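PEPTIDE N-myristoyltransferase (Saccharomyces cerevisiae, PDB 1IIC) catalyses the transfer of myristate from myristoyl-CoA to the N-terminal glycine of protein substrates. Local coordinates at residues K289-F294 with A321-F326. Numbering follows the deposited sequence.
Sequences KITDFF and ATDADF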
loop_
_atom_site.group_PDB
_atom_site.type_symbol
_atom_site.label_atom_id
_atom_site.label_comp_id
_atom_site.label_asym_id
_atom_site.label_seq_id
_atom_site.Cartn_x
_atom_site.Cartn_y
_atom_site.Cartn_z
ATOM N N LYS A 289 -1.692 3.248 -29.702
ATOM C CA LYS A 289 -1.904 2.184 -28.730
ATOM C C LYS A 289 -1.085 2.334 -27.459
ATOM O O LYS A 289 0.103 2.647 -27.502
ATOM C CB LYS A 289 -1.628 0.819 -29.366
ATOM C CG LYS A 289 -2.886 0.095 -29.878
ATOM C CD LYS A 289 -3.719 0.950 -30.853
ATOM C CE LYS A 289 -4.526 2.050 -30.138
ATOM N NZ LYS A 289 -5.004 3.108 -31.073
ATOM N N ILE A 290 -1.743 2.119 -26.322
ATOM C CA ILE A 290 -1.078 2.196 -25.029
ATOM C C ILE A 290 -0.749 0.765 -24.631
ATOM O O ILE A 290 -1.641 -0.057 -24.409
ATOM C CB ILE A 290 -1.984 2.855 -23.979
ATOM C CG1 ILE A 290 -2.166 4.333 -24.333
ATOM C CG2 ILE A 290 -1.379 2.705 -22.587
ATOM C CD1 ILE A 290 -3.050 5.077 -23.384
ATOM N N THR A 291 0.543 0.478 -24.556
ATOM C CA THR A 291 1.021 -0.855 -24.232
ATOM C C THR A 291 1.645 -1.026 -22.844
ATOM O O THR A 291 1.890 -2.150 -22.424
ATOM C CB THR A 291 2.060 -1.297 -25.274
ATOM O OG1 THR A 291 3.127 -0.339 -25.310
ATOM C CG2 THR A 291 1.421 -1.391 -26.662
ATOM N N ASP A 292 1.905 0.073 -22.140
ATOM C CA ASP A 292 2.515 0.002 -20.814
ATOM C C ASP A 292 1.961 1.051 -19.861
ATOM O O ASP A 292 1.473 2.099 -20.274
ATOM C CB ASP A 292 4.042 0.170 -20.903
ATOM C CG ASP A 292 4.690 -0.855 -21.810
ATOM O OD1 ASP A 292 4.828 -0.576 -23.021
ATOM O OD2 ASP A 292 5.041 -1.945 -21.317
ATOM N N PHE A 293 2.054 0.761 -18.574
ATOM C CA PHE A 293 1.545 1.658 -17.556
ATOM C C PHE A 293 2.204 1.331 -16.232
ATOM O O PHE A 293 2.348 0.166 -15.883
ATOM C CB PHE A 293 0.025 1.490 -17.439
ATOM C CG PHE A 293 -0.549 1.939 -16.122
ATOM C CD1 PHE A 293 -1.002 1.005 -15.193
ATOM C CD2 PHE A 293 -0.635 3.288 -15.804
ATOM C CE1 PHE A 293 -1.529 1.410 -13.971
ATOM C CE2 PHE A 293 -1.160 3.703 -14.582
ATOM C CZ PHE A 293 -1.607 2.761 -13.663
ATOM N N PHE A 294 2.644 2.360 -15.520
ATOM C CA PHE A 294 3.235 2.147 -14.217
ATOM C C PHE A 294 3.095 3.400 -13.378
ATOM O O PHE A 294 3.032 4.514 -13.899
ATOM C CB PHE A 294 4.704 1.700 -14.323
ATOM C CG PHE A 294 5.636 2.747 -14.851
ATOM C CD1 PHE A 294 6.181 2.628 -16.125
ATOM C CD2 PHE A 294 6.013 3.829 -14.060
ATOM C CE1 PHE A 294 7.088 3.567 -16.598
ATOM C CE2 PHE A 294 6.922 4.775 -14.529
ATOM C CZ PHE A 294 7.459 4.642 -15.796
ATOM N N ALA A 321 1.113 -2.206 -15.456
ATOM C CA ALA A 321 0.579 -3.176 -16.394
ATOM C C ALA A 321 1.276 -3.033 -17.742
ATOM O O ALA A 321 1.725 -1.948 -18.108
ATOM C CB ALA A 321 -0.922 -2.967 -16.560
ATOM N N THR A 322 1.354 -4.135 -18.478
ATOM C CA THR A 322 1.999 -4.148 -19.785
ATOM C C THR A 322 1.432 -5.313 -20.587
ATOM O O THR A 322 0.938 -6.271 -20.009
ATOM C CB THR A 322 3.545 -4.300 -19.629
ATOM O OG1 THR A 322 4.170 -4.315 -20.917
ATOM C CG2 THR A 322 3.887 -5.572 -18.878
ATOM N N ASP A 323 1.480 -5.222 -21.914
ATOM C CA ASP A 323 0.976 -6.301 -22.767
ATOM C C ASP A 323 2.111 -7.201 -23.253
ATOM O O ASP A 323 1.900 -8.072 -24.096
ATOM C CB ASP A 323 0.234 -5.737 -23.984
ATOM C CG ASP A 323 1.111 -4.827 -24.853
ATOM O OD1 ASP A 323 2.356 -4.819 -24.695
ATOM O OD2 ASP A 323 0.541 -4.115 -25.710
ATOM N N ALA A 324 3.308 -6.994 -22.706
ATOM C CA ALA A 324 4.486 -7.765 -23.100
ATOM C C ALA A 324 4.292 -9.276 -23.221
ATOM O O ALA A 324 4.970 -9.915 -24.023
ATOM C CB ALA A 324 5.643 -7.471 -22.148
ATOM N N ASP A 325 3.397 -9.864 -22.431
ATOM C CA ASP A 325 3.196 -11.306 -22.525
ATOM C C ASP A 325 1.787 -11.728 -22.940
ATOM O O ASP A 325 1.431 -12.909 -22.836
ATOM C CB ASP A 325 3.591 -12.000 -21.204
ATOM C CG ASP A 325 2.556 -11.828 -20.093
ATOM O OD1 ASP A 325 1.464 -11.266 -20.338
ATOM O OD2 ASP A 325 2.842 -12.279 -18.959
ATOM N N PHE A 326 0.993 -10.774 -23.421
ATOM C CA PHE A 326 -0.381 -11.055 -23.851
ATOM C C PHE A 326 -0.423 -11.982 -25.060
ATOM O O PHE A 326 -1.490 -12.400 -25.503
ATOM C CB PHE A 326 -1.106 -9.756 -24.222
ATOM C CG PHE A 326 -1.579 -8.955 -23.046
ATOM C CD1 PHE A 326 -2.486 -7.910 -23.230
ATOM C CD2 PHE A 326 -1.129 -9.235 -21.755
ATOM C CE1 PHE A 326 -2.937 -7.152 -22.148
ATOM C CE2 PHE A 326 -1.576 -8.480 -20.663
ATOM C CZ PHE A 326 -2.482 -7.437 -20.863
HETATM O O HOH W 1 4.625 -3.377 -24.345
#
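Asp292 and Thr322 project together from one face of the sheet, their side chains running alongside each other, as a non-hydrogen-bonded pair where the open ends of an antiparallel beta hairpin (strands 290-303 and 311-322) meet in the GNAT-like C-terminal half of the enzyme. With OG1 anti to the backbone N (chi1 180°), Thr322 donates to Asp292 OD2 at 2.6 Å, meeting it from above the carboxylate plane, 39° out of it. The other oxygen, Asp292 OD1, takes the hydroxyl of Thr291 (OG1 to OD1, 2.9 Å), again from above that plane, as well as a salt bridge from Arg343 of helix 334-357, which covers this face of the sheet. A water donates to both Asp292 OD1 and Asp323 OD1, tying together two carboxylates that would otherwise probably repel each other. With an alanine at Asp292, the Thr322 hydroxyl would probably lose its acceptor and Arg343 a charged mate in this buried place. On the sheet face opposite Asp292, Phe293 brings CD1 to 4.2 Å from Ala321 CB, while paired backbone hydrogen bonds join the two residues; the Phe293 ring also meets Phe265 edge-to-face. Where the chain enters a type I turn past Thr322, Asp323 N donates to Thr291 O at 3.1 Å, in the carbonyl plane, and Asp323 OD2 lies against Thr291 CG2.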